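PDB 3A72: Exo-arabinanase from Penicillium chrysogenum, which probably hydrolyses alpha-1,5-L-arabinan from its chain ends, releasing arabinobiose. Local coordinates for residues I107-Y119 against F130-P142. Numbering follows the deposited sequence.
Sequences IPTDLSSTDIVLY and FVSHIAAGGEARP. With AHR (alpha-L-arabinofuranose), chain B.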
# COMPACT_ATOMS: atom_id res chain seq x y z
N ILE A 107 8.85 -5.07 -14.34
CA ILE A 107 9.16 -6.51 -14.26
C ILE A 107 8.92 -7.06 -15.66
O ILE A 107 7.81 -6.89 -16.19
CB ILE A 107 8.25 -7.24 -13.25
CG1 ILE A 107 8.42 -6.67 -11.84
CG2 ILE A 107 8.49 -8.76 -13.28
CD1 ILE A 107 7.39 -7.18 -10.88
N PRO A 108 9.86 -7.77 -16.27
CA PRO A 108 9.58 -8.41 -17.56
C PRO A 108 8.55 -9.52 -17.40
O PRO A 108 8.34 -10.06 -16.32
CB PRO A 108 10.93 -9.02 -17.96
CG PRO A 108 11.97 -8.34 -17.14
CD PRO A 108 11.23 -8.08 -15.84
N THR A 109 7.93 -9.92 -18.53
CA THR A 109 6.95 -10.99 -18.52
C THR A 109 7.48 -12.26 -17.87
O THR A 109 6.74 -12.99 -17.20
CB THR A 109 6.46 -11.27 -19.95
OG1 THR A 109 5.94 -10.08 -20.54
CG2 THR A 109 5.44 -12.40 -19.96
N ASP A 110 8.77 -12.54 -18.09
CA ASP A 110 9.40 -13.75 -17.54
C ASP A 110 9.68 -13.67 -16.03
O ASP A 110 10.22 -14.65 -15.50
CB ASP A 110 10.65 -14.12 -18.34
CG ASP A 110 11.81 -13.14 -18.19
OD1 ASP A 110 11.75 -12.22 -17.36
OD2 ASP A 110 12.79 -13.30 -18.97
N LEU A 111 9.33 -12.57 -15.37
CA LEU A 111 9.47 -12.43 -13.92
C LEU A 111 10.93 -12.46 -13.49
O LEU A 111 11.24 -12.73 -12.32
CB LEU A 111 8.64 -13.44 -13.12
CG LEU A 111 7.16 -13.46 -13.45
CD1 LEU A 111 6.44 -14.45 -12.52
CD2 LEU A 111 6.49 -12.10 -13.37
N SER A 112 11.87 -12.13 -14.38
CA SER A 112 13.27 -12.34 -14.07
C SER A 112 13.89 -11.27 -13.20
O SER A 112 14.99 -11.51 -12.67
CB SER A 112 14.07 -12.44 -15.38
OG SER A 112 13.93 -11.27 -16.18
N SER A 113 13.27 -10.13 -13.03
CA SER A 113 13.84 -9.03 -12.26
C SER A 113 12.73 -8.15 -11.73
O SER A 113 11.61 -8.21 -12.20
CB SER A 113 14.82 -8.22 -13.11
OG SER A 113 14.19 -7.68 -14.27
N THR A 114 13.11 -7.31 -10.77
CA THR A 114 12.23 -6.32 -10.15
C THR A 114 12.91 -4.96 -10.13
O THR A 114 14.13 -4.88 -9.95
CB THR A 114 11.83 -6.77 -8.72
OG1 THR A 114 13.01 -7.23 -8.02
CG2 THR A 114 10.82 -7.88 -8.74
N ASP A 115 12.16 -3.89 -10.30
CA ASP A 115 12.73 -2.56 -10.35
C ASP A 115 11.64 -1.58 -9.94
O ASP A 115 10.72 -1.28 -10.72
CB ASP A 115 13.25 -2.26 -11.74
CG ASP A 115 13.91 -0.95 -11.93
OD1 ASP A 115 14.10 -0.16 -11.01
OD2 ASP A 115 14.32 -0.67 -13.12
N ILE A 116 11.73 -1.09 -8.71
CA ILE A 116 10.79 -0.09 -8.20
C ILE A 116 11.20 1.24 -8.78
O ILE A 116 12.30 1.76 -8.46
CB ILE A 116 10.74 -0.07 -6.67
CG1 ILE A 116 10.28 -1.40 -6.12
CG2 ILE A 116 9.86 1.08 -6.21
CD1 ILE A 116 10.45 -1.53 -4.62
N VAL A 117 10.35 1.78 -9.63
CA VAL A 117 10.56 3.04 -10.35
C VAL A 117 9.55 4.08 -9.87
O VAL A 117 8.49 3.75 -9.33
CB VAL A 117 10.47 2.81 -11.85
CG1 VAL A 117 11.63 1.94 -12.34
CG2 VAL A 117 9.12 2.28 -12.31
N LEU A 118 9.91 5.33 -10.07
CA LEU A 118 9.16 6.50 -9.66
C LEU A 118 8.81 7.35 -10.89
O LEU A 118 9.72 7.78 -11.60
CB LEU A 118 9.94 7.34 -8.62
CG LEU A 118 9.15 8.46 -7.98
CD1 LEU A 118 8.08 7.95 -7.08
CD2 LEU A 118 10.12 9.39 -7.25
N TYR A 119 7.52 7.60 -11.08
CA TYR A 119 6.95 8.47 -12.09
C TYR A 119 6.26 9.65 -11.39
O TYR A 119 5.77 9.56 -10.27
CB TYR A 119 5.90 7.69 -12.95
CG TYR A 119 6.60 6.90 -14.04
CD1 TYR A 119 6.60 7.35 -15.34
CD2 TYR A 119 7.28 5.71 -13.78
CE1 TYR A 119 7.23 6.65 -16.35
CE2 TYR A 119 7.95 5.01 -14.75
CZ TYR A 119 7.92 5.48 -16.05
OH TYR A 119 8.65 4.77 -16.99
N PHE A 130 8.90 9.71 -16.22
CA PHE A 130 9.85 8.94 -15.38
C PHE A 130 10.74 9.91 -14.60
O PHE A 130 11.25 10.86 -15.20
CB PHE A 130 10.69 8.01 -16.25
CG PHE A 130 11.83 7.34 -15.51
CD1 PHE A 130 11.61 6.32 -14.66
CD2 PHE A 130 13.13 7.77 -15.70
CE1 PHE A 130 12.64 5.75 -13.96
CE2 PHE A 130 14.17 7.20 -15.01
CZ PHE A 130 13.94 6.17 -14.13
N VAL A 131 10.96 9.62 -13.33
CA VAL A 131 11.87 10.40 -12.49
C VAL A 131 13.10 9.63 -12.11
O VAL A 131 14.23 10.13 -12.35
CB VAL A 131 11.14 10.94 -11.22
CG1 VAL A 131 12.11 11.78 -10.43
CG2 VAL A 131 9.89 11.74 -11.56
N SER A 132 12.98 8.44 -11.50
CA SER A 132 14.16 7.71 -11.07
C SER A 132 13.80 6.25 -10.80
O SER A 132 12.65 5.89 -10.59
CB SER A 132 14.76 8.36 -9.86
OG SER A 132 13.85 8.27 -8.82
N HIS A 133 14.87 5.45 -10.76
CA HIS A 133 14.79 4.14 -10.12
C HIS A 133 14.99 4.34 -8.62
O HIS A 133 15.88 5.08 -8.21
CB HIS A 133 15.93 3.25 -10.57
CG HIS A 133 15.91 2.95 -12.03
ND1 HIS A 133 16.50 3.63 -13.11
CD2 HIS A 133 15.28 1.92 -12.56
CE1 HIS A 133 16.19 2.97 -14.24
NE2 HIS A 133 15.43 1.92 -13.94
N ILE A 134 14.18 3.65 -7.81
CA ILE A 134 14.39 3.65 -6.34
C ILE A 134 15.28 2.48 -5.96
O ILE A 134 16.31 2.67 -5.31
CB ILE A 134 13.01 3.60 -5.63
CG1 ILE A 134 12.06 4.69 -6.14
CG2 ILE A 134 13.24 3.66 -4.13
CD1 ILE A 134 10.76 4.86 -5.40
N ALA A 135 14.89 1.26 -6.36
CA ALA A 135 15.57 0.06 -5.90
C ALA A 135 15.24 -1.07 -6.85
O ALA A 135 14.09 -1.22 -7.23
CB ALA A 135 15.08 -0.32 -4.49
N ALA A 136 16.23 -1.89 -7.18
CA ALA A 136 16.05 -2.99 -8.12
C ALA A 136 16.59 -4.28 -7.51
O ALA A 136 17.48 -4.26 -6.65
CB ALA A 136 16.67 -2.72 -9.46
N GLY A 137 16.03 -5.40 -7.93
CA GLY A 137 16.41 -6.70 -7.44
C GLY A 137 16.13 -7.79 -8.45
O GLY A 137 15.94 -7.58 -9.66
N GLY A 138 16.09 -9.00 -7.92
CA GLY A 138 16.00 -10.23 -8.70
C GLY A 138 14.60 -10.71 -8.96
O GLY A 138 13.64 -9.94 -9.09
N GLU A 139 14.51 -12.02 -9.15
CA GLU A 139 13.35 -12.72 -9.71
C GLU A 139 12.10 -12.43 -8.87
O GLU A 139 12.12 -12.56 -7.63
CB GLU A 139 13.67 -14.19 -9.71
CG GLU A 139 12.51 -15.12 -10.11
CD GLU A 139 12.83 -16.57 -9.92
OE1 GLU A 139 14.07 -16.90 -9.97
OE2 GLU A 139 11.94 -17.40 -9.73
N ALA A 140 11.00 -12.09 -9.56
CA ALA A 140 9.75 -11.65 -8.94
C ALA A 140 8.89 -12.81 -8.48
O ALA A 140 7.72 -12.92 -8.85
CB ALA A 140 9.01 -10.77 -9.92
N ARG A 141 9.48 -13.66 -7.63
CA ARG A 141 8.70 -14.70 -6.95
C ARG A 141 9.12 -14.71 -5.46
O ARG A 141 10.30 -14.56 -5.15
CB ARG A 141 8.94 -16.11 -7.52
CG ARG A 141 8.42 -16.25 -8.94
CD ARG A 141 8.54 -17.71 -9.40
NE ARG A 141 8.03 -17.92 -10.77
CZ ARG A 141 8.71 -17.80 -11.88
NH1 ARG A 141 9.99 -17.49 -11.86
NH2 ARG A 141 8.09 -17.99 -13.05
N PRO A 142 8.16 -14.90 -4.57
CA PRO A 142 8.41 -14.82 -3.12
C PRO A 142 8.93 -16.12 -2.56
O PRO A 142 8.33 -16.71 -1.67
CB PRO A 142 7.08 -14.41 -2.54
CG PRO A 142 6.11 -15.16 -3.44
CD PRO A 142 6.71 -14.96 -4.86
O5 AHR B . 4.23 -11.82 -3.78
C5 AHR B . 5.21 -10.98 -3.09
C4 AHR B . 5.18 -11.32 -1.63
O4 AHR B . 3.93 -10.85 -1.09
C3 AHR B . 6.27 -10.61 -0.83
O3 AHR B . 7.45 -11.42 -0.80
C2 AHR B . 5.61 -10.48 0.57
O2 AHR B . 6.01 -9.31 1.28
C1 AHR B . 4.11 -10.52 0.29
O1 AHR B . 3.48 -11.61 1.02
O HOH W 1 11.23 -17.05 -14.60
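Thr-114 and Gly-137 exchange two backbone hydrogen bonds where antiparallel strands 114-121 and 129-137 meet, the outer hairpin of a four-stranded sheet, one blade of a six-bladed beta-propeller. Two classic beta bulges interrupt the pairing. Ile-116 O takes a bond from Ile-134 N at 2.7 Å and a weak one from Ala-135 N, and Leu-118 O is gripped likewise by Val-131 N and, weakly, Ser-132 N. Past the strands, Ala-140 N donates to Leu-111 O at 2.8 Å. Among side chains, Thr-114 OG1 donates to Gly-138 O at 3.0 Å; with chi1 at 46°, its hydroxyl sits between backbone N and carbonyl carbon, where it also receives Val-149 N from the next blade. Asp-115 OD2 accepts from Asn-75 ND2.

Apolar contact follows the two faces. The first bulge brings Ile-134 CD1 to 4.0 Å from Ile-116 CG2, beside Leu-118, and this face packs on strands 149-157 and 160-167. Across the sheet, Phe-130 sends its edge toward the face of Tyr-119 in a T-shaped pair, planes at 68° and centroids 5.7 Å apart, while Phe-130 CA makes a CH-pi contact with the same face. At the loop end, Ala-140 CB lies 3.6 Å from Thr-114 CG2, and Leu-111 CD1 rests over one face of the Arg-141 guanidinium, off-centre toward NH2, 3.9 Å away.

Charge gathers here too: Arg-141 NH1 bridges to Glu-139 OE2 at 2.9 Å, and a water links it to Asp-110 O. Backbone pairing thus continues into a braced loop that delivers Pro-142 to the bound arabinofuranose.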